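PDB 2IP2: phenazine-1-carboxylate N-methyltransferase from Pseudomonas aeruginosa, which catalyses the S-adenosyl-L-methionine-dependent N-methylation of phenazine-1-carboxylate to 5-methylphenazine-1-carboxylate, a step in the biosynthesis of the blue virulence pigment pyocyanin. Local coordinates for residues 237-242 against 253-258; 24-29 against 98-103; 274-279 against 300-305; 42-47 against 77-82; 165-170 against 187-192. All blocks are in the same frame, centred on the assembly; numbering follows the deposited sequence.

Interaction 1: 237-242 against 253-258; sequences YLLSRI and RLLGNC
The ring of Tyr237 is the flat group of this contact, and what it meets across the gap is the sulfur of Cys258, neither squarely over a face nor in line with the rim. SG lies 5.0 Å from the ring centroid and 54° off the ring normal, an oblique sulfur-aromatic contact in which ring carbon CD2 of Tyr237 comes within 4.0 Å of SG. Cys258, with SG anti to its carbonyl carbon, is slim enough to fit between this ring and Leu239, whose CD1 lies 4.1 Å from SG. The other methyl of Leu239, CD2, is shared by two helix leucines. Leu254 meets it tip to tip, CD2 to CD2 at 3.9 Å, while Leu255 crosses obliquely with its own CD2 at the same separation. Ile242, just past the strand, lays CG2 across the Leu254 side chain at about a right angle. Branched aliphatic groups suit this buried, apolar interface, which no hydrogen bond crosses; the Tyr237 hydroxyl is satisfied beyond it by Pro231 O and Gly234 N. Strand 237-240 and helix segment 253-258 run nearly antiparallel, at 161°. They lie on strand 236-240 and helix 248-261, the first strand and the helix of a beta-alpha-beta unit completed by strand 267-272, whose Val268 touches Tyr237, Leu239 and Cys258; strand 170-174 borders the other side of 236-240.

Interaction 2: 24-29 against 98-103; sequences CVYVAT and MVLFYG
Val25 O is the best-held polar atom here, gripped by two donors from one residue: Thr29 N at 2.9 Å, the regular helical bond, and Thr29 OG1, also at 2.9 Å from Val25 O. The hydroxyl stands 36° above the carbonyl plane. Because OG1 is anti to the carbonyl carbon (chi1 -54°), threonine can fold its polar branch back onto its own helix and leave its methyl, CG2, for the partner helix. That methyl lies 3.8 Å from Leu100 CD2, while Val99 CG1 slips up to Thr29 OG1 at 3.5 Å and also approaches Val25 CG1. Tyr26, its CG anti to the backbone N, sets its ring against Gly103, whose O sits 3.9 Å above the ring plane, over its centre. Leu100 crosses the tyrosine at about a right angle, its CD2 3.8 Å from Tyr26 CE1. Gly103 suits this place because, lacking a side chain, it lets the ring lie directly over the backbone, CD1 of Tyr26 being 3.8 Å from Gly103 CA. The second subunit also reaches both helices, its Val15 packing on Val25 and its Ile13 on Met98. With no hydrogen bond between them, the two segments meet through apolar groups and the ring; the Thr29 hydroxyl is satisfied within its own helix, and polar links are made at the border, by Tyr26 OH with Glu104.

Interaction 3: 274-279 against 300-305; sequences TISASE and RTTEEV
Two threonine torsions bring the key hydroxyls together. In Thr274, OG1 takes the crowded position between the backbone N and the carbonyl carbon (chi1 64°); in Thr302, OG1 is anti to the carbonyl carbon (chi1 -57°). The side chains cross at about a right angle and their OG1 atoms meet at 2.6 Å in a short hydrogen bond to which either could give the proton. The same torsion sends Thr274 CG2 the other way, to 3.9 Å from Val305 CG2, so one beta-branched residue serves a polar and an apolar partner. The backbones form a single beta bridge between Ile275 and Thr301. Ile275 N gives a nearly straight bond (164°) to Arg300 O, 3.0 Å away in the carbonyl plane, and Thr302 N reaches Ile275 O at 3.1 Å from well above the carbonyl plane. Thr301 is the N-cap of helix 302-311 and forms a capping box with Glu304: Glu304 N donates to Thr301 OG1 at 3.0 Å, and Thr301 N returns a bond to Glu304 OE1. Thr301 CG2, left outside the box, rests against Ala277 CB. One water joins Ser276 OG to Thr302 OG1, and another accepts from both Ala277 N and Glu303 N, giving the helix's first turn a further partner. The bridge thus ties the loop after strand 267-272 to the start of helix 302-311. Arg327 of strand 326-333 touches Thr274 and Thr302, Ile329 touches Val305, and helix 282-295 and Arg63 of the second subunit pack on Ile275.

Interaction 4: 42-47 against 77-82; sequences DSDETL and DGYANT
Asp42 and Gly78 bring their backbones together, so that Tyr79 N donates to Asp42 O at 2.9 Å, straight enough (161°) and in the carbonyl plane on a lone pair. The arrangement is consistent with a winged-helix fold, the helix-turn-helix relative used by this dimerisation domain: the start of helix 44-51 is joined to strand 78-81, which pairs with strand 71-72 as the hairpin wing. Gly78, at a phi of 111°, adopts a backbone that glycine accepts readily, and its CA also makes a CH...O contact with Asp42 O; having no side chain, it leaves room for the Asp42 carboxylate alongside. Tyr79, CG anti to the carbonyl carbon, points its ring, edge first, at the helix start. Leu47 CD1 meets ring atom CD2 of Tyr79 obliquely at 3.7 Å, an aliphatic partner suited to the ring carbons, and Met62 of helix 55-67 also touches the ring. Ser43 is the N-cap residue of helix 44-51. His59 ND1 hydrogen-bonds Asp44 OD2, so both carboxylate oxygens have a partner, which would limit rotation. Asp44 crosses the tyrosine at about a right angle, and its OD1, in the ring plane, accepts a hydrogen bond from Tyr79 OH on its syn lone pair at 2.6 Å.

Interaction 5: 165-170 against 187-192; sequences DFRGRS and QAEPSA
An Asx turn and a three-residue salt-bridge network shape the loop leading into strand 170-174, and this loop packs on the turn that leads into strand 193-198. Asp165 is the hub: OD1 accepts from both the backbone N and the NE of Arg167, while OD2 takes Arg167 NH2 at 2.8 Å, so the guanidinium grips the carboxylate side-on with two nitrogens. Arg169 NH1 adds a longer salt bridge to Asp165 OD1, at 3.3 Å. Bent at chi3, the Arg167 chain presents its CG to Glu189, touching CD of that residue at 3.4 Å as the two side chains cross obliquely. The charged ends stay apart, Arg167 NE being 4.5 Å from Glu189 OE1, a distance at which some attraction probably remains. Glu189 OE1 instead accepts a hydrogen bond from a water at 2.8 Å, and that water accepts from Phe166 N. Beside this, Ala192 CB meets Phe166 CB at 3.9 Å, a small residue suiting the close approach, and Ser191 OG accepts a weak, long bond from Gly168 N at 3.4 Å. Gly168 supplies the positive phi (83°) of the type II turn from Phe166 to Arg169, and Pro190 fits the second position of the type I turn from Glu189 to Ala192. The two turns lead into adjacent parallel strands 170-174 and 193-198, joined through helix 180-188 in a beta-alpha-beta crossover, as in Rossmann-like methyltransferases.

Overall arrangement
Along the chain interaction 4 lies nested within the loop closed by interaction 2; interactions 5, 1 and 3 then follow in series. Interactions 2 and 4 belong to the N-terminal, helix-rich part, their centres about 19 Å apart, and interaction 2 borders the second subunit. The other three share the methyltransferase domain, built round a mixed seven-stranded sheet, with interaction 3 beyond the end of strand 267-272, about 19 Å from interaction 1 between centres. Leu238, which packs on helix 180-188 rather than on the helix of interaction 1, meets Phe166 of interaction 5, so these two contacts adjoin through strand 236-240. Interactions 1 and 4 lie about 49 Å apart between centres, reflecting the separation of the dimerisation and cofactor-binding regions.

Interaction 1: 237-242 against 253-258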
# COMPACT_ATOMS: atom_id res chain seq x y z
N TYR A 237 0.62 15.45 35.14
CA TYR A 237 1.09 16.36 34.06
C TYR A 237 1.23 15.54 32.79
O TYR A 237 2.10 14.69 32.69
CB TYR A 237 2.44 17.00 34.41
CG TYR A 237 2.21 18.10 35.44
CD1 TYR A 237 1.86 17.79 36.77
CD2 TYR A 237 2.30 19.45 35.06
CE1 TYR A 237 1.61 18.83 37.69
CE2 TYR A 237 2.06 20.48 35.98
CZ TYR A 237 1.71 20.15 37.28
OH TYR A 237 1.43 21.18 38.18
N LEU A 238 0.36 15.83 31.83
CA LEU A 238 0.27 15.07 30.56
C LEU A 238 1.08 15.83 29.55
O LEU A 238 0.83 17.03 29.32
CB LEU A 238 -1.19 15.07 30.14
CG LEU A 238 -2.15 14.44 31.15
CD1 LEU A 238 -3.56 15.00 30.88
CD2 LEU A 238 -2.03 12.93 31.21
N LEU A 239 2.05 15.14 28.93
CA LEU A 239 2.94 15.65 27.91
C LEU A 239 2.67 14.82 26.64
O LEU A 239 3.32 13.80 26.44
CB LEU A 239 4.43 15.48 28.35
CG LEU A 239 5.04 16.63 29.18
CD1 LEU A 239 4.13 17.05 30.34
CD2 LEU A 239 6.48 16.30 29.68
N SER A 240 1.67 15.22 25.85
CA SER A 240 1.19 14.39 24.74
C SER A 240 1.73 14.98 23.47
O SER A 240 1.45 16.16 23.15
CB SER A 240 -0.35 14.35 24.71
OG SER A 240 -0.87 13.71 23.54
N ARG A 241 2.52 14.19 22.77
CA ARG A 241 3.09 14.63 21.50
C ARG A 241 3.74 16.01 21.63
O ARG A 241 3.55 16.86 20.77
CB ARG A 241 2.00 14.67 20.42
CG ARG A 241 1.41 13.33 20.14
CD ARG A 241 0.75 13.29 18.74
NE ARG A 241 -0.72 13.35 18.79
CZ ARG A 241 -1.50 12.33 19.11
NH1 ARG A 241 -0.97 11.15 19.45
NH2 ARG A 241 -2.84 12.46 19.11
N ILE A 242 4.47 16.23 22.72
CA ILE A 242 5.09 17.52 22.97
C ILE A 242 6.62 17.40 23.03
O ILE A 242 7.32 18.23 22.49
CB ILE A 242 4.43 18.27 24.18
CG1 ILE A 242 4.53 19.79 24.00
CG2 ILE A 242 5.01 17.80 25.50
CD1 ILE A 242 3.54 20.43 22.97
N ARG A 253 14.06 22.17 30.32
CA ARG A 253 13.30 23.28 30.93
C ARG A 253 11.86 22.84 31.25
O ARG A 253 11.38 23.07 32.35
CB ARG A 253 13.23 24.55 30.08
CG ARG A 253 14.58 25.28 29.79
CD ARG A 253 14.33 26.74 29.32
NE ARG A 253 13.63 27.53 30.34
CZ ARG A 253 14.23 28.15 31.36
NH1 ARG A 253 15.55 28.12 31.49
NH2 ARG A 253 13.49 28.82 32.25
N LEU A 254 11.21 22.14 30.32
CA LEU A 254 9.82 21.72 30.52
C LEU A 254 9.73 20.74 31.71
O LEU A 254 8.91 20.88 32.63
CB LEU A 254 9.29 21.06 29.22
CG LEU A 254 7.90 20.47 29.37
CD1 LEU A 254 6.89 21.61 29.54
CD2 LEU A 254 7.61 19.65 28.10
N LEU A 255 10.58 19.74 31.69
CA LEU A 255 10.57 18.72 32.71
C LEU A 255 10.82 19.29 34.11
O LEU A 255 10.21 18.84 35.08
CB LEU A 255 11.55 17.60 32.37
CG LEU A 255 11.15 16.74 31.16
CD1 LEU A 255 12.30 15.82 30.78
CD2 LEU A 255 9.89 15.95 31.48
N GLY A 256 11.72 20.27 34.18
CA GLY A 256 12.01 20.99 35.45
C GLY A 256 10.84 21.82 35.92
O GLY A 256 10.49 21.84 37.13
N ASN A 257 10.21 22.51 34.96
CA ASN A 257 8.93 23.21 35.20
C ASN A 257 7.87 22.30 35.81
O ASN A 257 7.26 22.63 36.84
CB ASN A 257 8.43 23.91 33.93
CG ASN A 257 9.26 25.14 33.58
OD1 ASN A 257 10.05 25.65 34.41
ND2 ASN A 257 9.13 25.60 32.34
N CYS A 258 7.67 21.14 35.19
CA CYS A 258 6.78 20.13 35.76
C CYS A 258 7.22 19.65 37.17
O CYS A 258 6.40 19.59 38.07
CB CYS A 258 6.64 18.93 34.81
SG CYS A 258 5.86 19.43 33.22

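Interaction 2: 24-29 against 98-103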
# COMPACT_ATOMS: atom_id res chain seq x y z
N CYS A 24 -8.11 1.60 -3.06
CA CYS A 24 -9.45 1.00 -3.00
C CYS A 24 -10.20 1.35 -1.71
O CYS A 24 -11.39 1.69 -1.75
CB CYS A 24 -9.36 -0.51 -3.19
SG CYS A 24 -9.00 -0.96 -4.88
N VAL A 25 -9.53 1.37 -0.55
CA VAL A 25 -10.24 1.76 0.70
C VAL A 25 -10.54 3.25 0.66
O VAL A 25 -11.63 3.70 1.09
CB VAL A 25 -9.33 1.34 1.96
CG1 VAL A 25 -9.86 2.00 3.26
CG2 VAL A 25 -9.32 -0.15 2.05
N TYR A 26 -9.62 4.03 0.09
CA TYR A 26 -9.87 5.49 -0.02
C TYR A 26 -11.15 5.73 -0.86
O TYR A 26 -12.04 6.50 -0.48
CB TYR A 26 -8.60 6.20 -0.59
CG TYR A 26 -8.89 7.64 -1.00
CD1 TYR A 26 -9.17 8.64 -0.03
CD2 TYR A 26 -9.06 7.96 -2.36
CE1 TYR A 26 -9.47 9.97 -0.45
CE2 TYR A 26 -9.38 9.25 -2.76
CZ TYR A 26 -9.59 10.24 -1.81
OH TYR A 26 -9.91 11.49 -2.29
N VAL A 27 -11.24 5.03 -1.98
CA VAL A 27 -12.38 5.12 -2.80
C VAL A 27 -13.67 4.73 -2.10
O VAL A 27 -14.67 5.45 -2.17
CB VAL A 27 -12.18 4.32 -4.11
CG1 VAL A 27 -13.53 4.24 -4.88
CG2 VAL A 27 -11.06 4.94 -5.02
N ALA A 28 -13.69 3.58 -1.45
CA ALA A 28 -14.90 3.16 -0.71
C ALA A 28 -15.31 4.26 0.30
O ALA A 28 -16.51 4.51 0.51
CB ALA A 28 -14.62 1.82 0.06
N THR A 29 -14.30 4.88 0.92
CA THR A 29 -14.52 5.96 1.90
C THR A 29 -15.09 7.24 1.26
O THR A 29 -16.13 7.74 1.71
CB THR A 29 -13.25 6.21 2.79
OG1 THR A 29 -12.89 4.97 3.37
CG2 THR A 29 -13.58 7.26 3.96
N MET A 98 -9.57 10.41 8.78
CA MET A 98 -8.12 10.08 8.64
C MET A 98 -7.84 9.44 7.26
O MET A 98 -6.93 9.87 6.53
CB MET A 98 -7.65 9.15 9.78
CG MET A 98 -6.15 8.90 9.77
SD MET A 98 -5.68 7.41 10.65
CE MET A 98 -6.35 6.24 9.44
N VAL A 99 -8.67 8.47 6.88
CA VAL A 99 -8.52 7.83 5.53
C VAL A 99 -8.53 8.87 4.39
O VAL A 99 -7.71 8.82 3.45
CB VAL A 99 -9.63 6.75 5.30
CG1 VAL A 99 -9.67 6.27 3.81
CG2 VAL A 99 -9.46 5.55 6.31
N LEU A 100 -9.47 9.80 4.47
CA LEU A 100 -9.63 10.84 3.43
C LEU A 100 -8.41 11.74 3.37
O LEU A 100 -7.88 11.95 2.28
CB LEU A 100 -10.91 11.66 3.62
CG LEU A 100 -12.25 10.89 3.43
CD1 LEU A 100 -13.45 11.79 3.85
CD2 LEU A 100 -12.35 10.29 1.98
N PHE A 101 -7.94 12.23 4.52
CA PHE A 101 -6.77 13.13 4.56
C PHE A 101 -5.53 12.38 4.09
O PHE A 101 -4.73 12.87 3.29
CB PHE A 101 -6.57 13.68 5.97
CG PHE A 101 -5.66 14.89 5.99
CD1 PHE A 101 -4.29 14.72 5.99
CD2 PHE A 101 -6.19 16.17 5.91
CE1 PHE A 101 -3.41 15.83 5.99
CE2 PHE A 101 -5.33 17.30 5.89
CZ PHE A 101 -3.93 17.10 5.93
N TYR A 102 -5.43 11.13 4.49
CA TYR A 102 -4.23 10.35 4.13
C TYR A 102 -4.20 10.04 2.64
O TYR A 102 -3.14 10.03 1.99
CB TYR A 102 -4.24 9.09 4.94
CG TYR A 102 -3.69 9.25 6.35
CD1 TYR A 102 -3.75 10.48 7.05
CD2 TYR A 102 -3.12 8.18 6.98
CE1 TYR A 102 -3.19 10.58 8.37
CE2 TYR A 102 -2.57 8.28 8.29
CZ TYR A 102 -2.62 9.45 8.96
OH TYR A 102 -2.10 9.50 10.25
N GLY A 103 -5.41 9.84 2.09
CA GLY A 103 -5.57 9.55 0.64
C GLY A 103 -5.57 10.77 -0.27
O GLY A 103 -5.64 10.62 -1.49

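Interaction 3: 274-279 against 300-305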
# COMPACT_ATOMS: atom_id res chain seq x y z
N THR A 274 7.17 5.98 20.38
CA THR A 274 8.63 5.85 20.44
C THR A 274 9.04 4.57 19.70
O THR A 274 8.24 3.66 19.61
CB THR A 274 9.17 5.76 21.90
OG1 THR A 274 8.66 4.55 22.50
CG2 THR A 274 8.74 6.94 22.73
N ILE A 275 10.29 4.50 19.22
CA ILE A 275 10.81 3.36 18.51
C ILE A 275 11.64 2.51 19.50
O ILE A 275 12.54 3.03 20.16
CB ILE A 275 11.71 3.85 17.31
CG1 ILE A 275 11.05 4.92 16.44
CG2 ILE A 275 12.19 2.70 16.49
CD1 ILE A 275 9.79 4.47 15.70
N SER A 276 11.28 1.24 19.67
CA SER A 276 12.13 0.28 20.36
C SER A 276 13.44 0.17 19.58
O SER A 276 13.46 -0.31 18.45
CB SER A 276 11.41 -1.06 20.48
OG SER A 276 10.13 -0.90 21.10
N ALA A 277 14.53 0.66 20.17
CA ALA A 277 15.87 0.65 19.55
C ALA A 277 16.40 -0.74 19.12
O ALA A 277 17.10 -0.83 18.13
CB ALA A 277 16.88 1.33 20.45
N SER A 278 16.05 -1.80 19.85
CA SER A 278 16.50 -3.13 19.46
C SER A 278 15.63 -3.69 18.35
O SER A 278 16.02 -3.60 17.19
CB SER A 278 16.62 -4.10 20.66
OG SER A 278 15.47 -4.07 21.49
N GLU A 279 14.47 -4.27 18.67
CA GLU A 279 13.65 -4.89 17.62
C GLU A 279 12.36 -4.10 17.35
O GLU A 279 11.27 -4.50 17.77
CB GLU A 279 13.32 -6.35 17.95
CG GLU A 279 14.44 -7.36 17.65
CD GLU A 279 14.63 -7.65 16.15
OE1 GLU A 279 13.64 -7.52 15.36
OE2 GLU A 279 15.78 -8.05 15.78
N ARG A 300 11.72 9.60 18.93
CA ARG A 300 12.82 9.14 19.76
C ARG A 300 12.72 7.65 20.04
O ARG A 300 11.66 7.06 19.98
CB ARG A 300 12.80 9.87 21.09
CG ARG A 300 13.39 11.30 21.07
CD ARG A 300 13.56 11.78 22.49
NE ARG A 300 14.31 13.03 22.60
CZ ARG A 300 13.75 14.23 22.51
NH1 ARG A 300 12.44 14.35 22.28
NH2 ARG A 300 14.49 15.33 22.65
N THR A 301 13.83 7.03 20.40
CA THR A 301 13.72 5.68 20.90
C THR A 301 13.15 5.79 22.31
O THR A 301 13.26 6.85 23.00
CB THR A 301 15.08 4.95 20.99
OG1 THR A 301 15.95 5.68 21.86
CG2 THR A 301 15.72 4.76 19.59
N THR A 302 12.54 4.72 22.73
CA THR A 302 12.00 4.60 24.09
C THR A 302 13.10 4.87 25.10
O THR A 302 12.90 5.63 26.07
CB THR A 302 11.45 3.18 24.33
OG1 THR A 302 10.45 2.89 23.33
CG2 THR A 302 10.84 3.07 25.74
N GLU A 303 14.26 4.23 24.88
CA GLU A 303 15.45 4.46 25.71
C GLU A 303 15.81 5.95 25.82
O GLU A 303 16.07 6.44 26.91
CB GLU A 303 16.66 3.66 25.18
CG GLU A 303 17.94 3.86 26.03
CD GLU A 303 18.95 2.66 25.97
OE1 GLU A 303 19.16 2.11 24.85
OE2 GLU A 303 19.54 2.30 27.05
N GLU A 304 15.86 6.65 24.69
CA GLU A 304 16.14 8.09 24.70
C GLU A 304 15.11 8.81 25.57
O GLU A 304 15.47 9.76 26.28
CB GLU A 304 16.16 8.67 23.28
CG GLU A 304 17.34 8.19 22.37
CD GLU A 304 17.29 8.67 20.88
OE1 GLU A 304 16.20 8.79 20.25
OE2 GLU A 304 18.37 8.93 20.30
N VAL A 305 13.85 8.37 25.57
CA VAL A 305 12.85 9.14 26.34
C VAL A 305 13.05 8.88 27.85
O VAL A 305 13.01 9.78 28.66
CB VAL A 305 11.40 8.88 25.87
CG1 VAL A 305 10.41 9.52 26.87
CG2 VAL A 305 11.20 9.43 24.39
O HOH W 1 10.29 0.14 23.70
O HOH W 2 15.02 1.72 22.99

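Interaction 4: 42-47 against 77-82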
# COMPACT_ATOMS: atom_id res chain seq x y z
N ASP A 42 -27.50 -2.09 -0.63
CA ASP A 42 -26.63 -3.23 -0.35
C ASP A 42 -26.52 -4.24 -1.50
O ASP A 42 -26.09 -5.40 -1.32
CB ASP A 42 -27.03 -3.92 0.94
CG ASP A 42 -28.36 -4.65 0.82
OD1 ASP A 42 -28.95 -4.64 -0.27
OD2 ASP A 42 -28.83 -5.17 1.84
N SER A 43 -26.82 -3.77 -2.69
CA SER A 43 -26.46 -4.52 -3.91
C SER A 43 -25.59 -3.69 -4.86
O SER A 43 -25.56 -2.46 -4.78
CB SER A 43 -27.72 -5.00 -4.67
OG SER A 43 -28.35 -3.90 -5.27
N ASP A 44 -24.95 -4.35 -5.83
CA ASP A 44 -24.12 -3.62 -6.84
C ASP A 44 -24.96 -2.60 -7.56
O ASP A 44 -24.54 -1.48 -7.75
CB ASP A 44 -23.48 -4.58 -7.85
CG ASP A 44 -22.60 -5.64 -7.20
OD1 ASP A 44 -22.01 -5.33 -6.15
OD2 ASP A 44 -22.48 -6.77 -7.74
N GLU A 45 -26.18 -2.97 -7.92
CA GLU A 45 -27.08 -2.10 -8.65
C GLU A 45 -27.52 -0.84 -7.85
O GLU A 45 -27.45 0.30 -8.34
CB GLU A 45 -28.28 -2.93 -9.12
CG GLU A 45 -27.93 -4.10 -10.13
CD GLU A 45 -27.36 -5.40 -9.47
OE1 GLU A 45 -27.58 -5.60 -8.25
OE2 GLU A 45 -26.67 -6.21 -10.17
N THR A 46 -27.99 -1.04 -6.62
CA THR A 46 -28.42 0.11 -5.82
C THR A 46 -27.25 0.96 -5.33
O THR A 46 -27.34 2.16 -5.32
CB THR A 46 -29.31 -0.30 -4.64
OG1 THR A 46 -28.60 -1.20 -3.79
CG2 THR A 46 -30.62 -1.00 -5.19
N LEU A 47 -26.13 0.31 -5.00
CA LEU A 47 -24.89 1.09 -4.70
C LEU A 47 -24.43 1.96 -5.88
O LEU A 47 -24.20 3.14 -5.73
CB LEU A 47 -23.81 0.11 -4.26
CG LEU A 47 -23.97 -0.36 -2.80
CD1 LEU A 47 -22.98 -1.52 -2.51
CD2 LEU A 47 -23.78 0.82 -1.84
N ASP A 77 -27.58 -11.56 -1.62
CA ASP A 77 -28.13 -11.52 -0.27
C ASP A 77 -27.93 -10.14 0.36
O ASP A 77 -28.61 -9.78 1.34
CB ASP A 77 -27.48 -12.59 0.61
CG ASP A 77 -27.55 -13.99 -0.02
OD1 ASP A 77 -28.61 -14.30 -0.62
OD2 ASP A 77 -26.53 -14.75 0.04
N GLY A 78 -27.00 -9.36 -0.21
CA GLY A 78 -26.73 -8.04 0.29
C GLY A 78 -25.36 -7.92 0.94
O GLY A 78 -24.90 -8.82 1.60
N TYR A 79 -24.67 -6.85 0.74
CA TYR A 79 -23.39 -6.54 1.41
C TYR A 79 -23.66 -6.10 2.83
O TYR A 79 -24.75 -5.62 3.13
CB TYR A 79 -22.71 -5.40 0.68
CG TYR A 79 -22.21 -5.79 -0.67
CD1 TYR A 79 -21.23 -6.79 -0.81
CD2 TYR A 79 -22.71 -5.18 -1.81
CE1 TYR A 79 -20.77 -7.18 -2.10
CE2 TYR A 79 -22.25 -5.54 -3.09
CZ TYR A 79 -21.27 -6.51 -3.23
OH TYR A 79 -20.85 -6.89 -4.48
N ALA A 80 -22.64 -6.16 3.70
CA ALA A 80 -22.84 -5.77 5.09
C ALA A 80 -21.48 -5.28 5.63
O ALA A 80 -20.42 -5.70 5.15
CB ALA A 80 -23.35 -7.01 5.94
N ASN A 81 -21.52 -4.40 6.63
CA ASN A 81 -20.28 -3.97 7.27
C ASN A 81 -19.60 -5.06 8.11
O ASN A 81 -20.25 -6.04 8.53
CB ASN A 81 -20.56 -2.69 8.08
CG ASN A 81 -20.64 -1.47 7.17
OD1 ASN A 81 -19.70 -1.22 6.40
ND2 ASN A 81 -21.77 -0.75 7.21
N THR A 82 -18.29 -4.87 8.34
CA THR A 82 -17.45 -5.70 9.22
C THR A 82 -16.89 -4.77 10.31
O THR A 82 -17.03 -3.53 10.18
CB THR A 82 -16.31 -6.36 8.42
OG1 THR A 82 -15.51 -5.35 7.77
CG2 THR A 82 -16.87 -7.38 7.36

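Interaction 5: 165-170 against 187-192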
# COMPACT_ATOMS: atom_id res chain seq x y z
N ASP A 165 -5.85 6.65 37.26
CA ASP A 165 -7.00 7.02 38.03
C ASP A 165 -7.08 8.56 38.13
O ASP A 165 -6.27 9.20 38.78
CB ASP A 165 -6.90 6.33 39.43
CG ASP A 165 -8.20 6.43 40.27
OD1 ASP A 165 -9.17 7.15 39.92
OD2 ASP A 165 -8.22 5.75 41.33
N PHE A 166 -8.05 9.17 37.47
CA PHE A 166 -8.25 10.62 37.59
C PHE A 166 -9.32 10.98 38.61
O PHE A 166 -9.61 12.16 38.81
CB PHE A 166 -8.59 11.25 36.23
CG PHE A 166 -7.44 11.27 35.29
CD1 PHE A 166 -7.12 10.13 34.55
CD2 PHE A 166 -6.68 12.44 35.12
CE1 PHE A 166 -6.05 10.13 33.65
CE2 PHE A 166 -5.61 12.46 34.22
CZ PHE A 166 -5.29 11.31 33.47
N ARG A 167 -9.94 9.97 39.25
CA ARG A 167 -10.98 10.26 40.25
C ARG A 167 -10.37 11.11 41.37
O ARG A 167 -9.34 10.75 41.98
CB ARG A 167 -11.62 8.99 40.84
CG ARG A 167 -12.67 8.32 39.97
CD ARG A 167 -13.09 6.94 40.49
NE ARG A 167 -11.90 6.13 40.76
CZ ARG A 167 -11.83 5.11 41.61
NH1 ARG A 167 -12.90 4.73 42.31
NH2 ARG A 167 -10.67 4.47 41.76
N GLY A 168 -10.99 12.26 41.58
CA GLY A 168 -10.60 13.14 42.67
C GLY A 168 -9.42 13.99 42.29
O GLY A 168 -9.17 14.98 42.95
N ARG A 169 -8.70 13.63 41.22
CA ARG A 169 -7.40 14.24 40.95
C ARG A 169 -7.43 15.42 39.98
O ARG A 169 -8.42 15.66 39.29
CB ARG A 169 -6.35 13.18 40.57
CG ARG A 169 -6.05 12.16 41.70
CD ARG A 169 -5.41 10.89 41.13
NE ARG A 169 -5.28 9.79 42.10
CZ ARG A 169 -6.28 8.98 42.50
NH1 ARG A 169 -7.52 9.13 42.05
NH2 ARG A 169 -6.03 8.03 43.38
N SER A 170 -6.34 16.18 39.95
CA SER A 170 -6.22 17.31 39.04
C SER A 170 -5.16 16.99 37.96
O SER A 170 -4.13 16.38 38.24
CB SER A 170 -5.85 18.60 39.83
OG SER A 170 -4.55 18.54 40.42
N GLN A 187 -14.59 13.24 29.95
CA GLN A 187 -15.77 12.49 29.57
C GLN A 187 -15.78 11.12 30.25
O GLN A 187 -16.84 10.62 30.61
CB GLN A 187 -15.88 12.40 28.06
CG GLN A 187 -16.04 13.77 27.41
CD GLN A 187 -16.49 13.68 25.97
OE1 GLN A 187 -16.09 12.78 25.23
NE2 GLN A 187 -17.34 14.62 25.57
N ALA A 188 -14.60 10.54 30.48
CA ALA A 188 -14.45 9.25 31.16
C ALA A 188 -14.65 9.38 32.68
O ALA A 188 -15.21 8.48 33.33
CB ALA A 188 -13.09 8.67 30.87
N GLU A 189 -14.18 10.49 33.23
CA GLU A 189 -14.16 10.67 34.67
C GLU A 189 -14.72 12.05 34.98
O GLU A 189 -14.00 13.03 35.01
CB GLU A 189 -12.70 10.53 35.15
CG GLU A 189 -12.46 9.83 36.50
CD GLU A 189 -13.07 8.44 36.56
OE1 GLU A 189 -12.31 7.44 36.47
OE2 GLU A 189 -14.32 8.37 36.70
N PRO A 190 -16.05 12.11 35.21
CA PRO A 190 -16.75 13.39 35.34
C PRO A 190 -16.26 14.18 36.57
O PRO A 190 -16.39 15.41 36.60
CB PRO A 190 -18.21 12.96 35.50
CG PRO A 190 -18.10 11.54 36.12
CD PRO A 190 -16.96 10.96 35.35
N SER A 191 -15.65 13.50 37.53
CA SER A 191 -15.12 14.19 38.72
C SER A 191 -13.63 14.67 38.60
O SER A 191 -13.04 15.20 39.57
CB SER A 191 -15.30 13.29 39.93
OG SER A 191 -14.12 12.60 40.24
N ALA A 192 -13.01 14.45 37.45
CA ALA A 192 -11.64 14.92 37.23
C ALA A 192 -11.70 16.43 37.06
O ALA A 192 -12.72 16.95 36.60
CB ALA A 192 -11.06 14.28 35.98
O HOH W 3 -9.64 7.66 35.60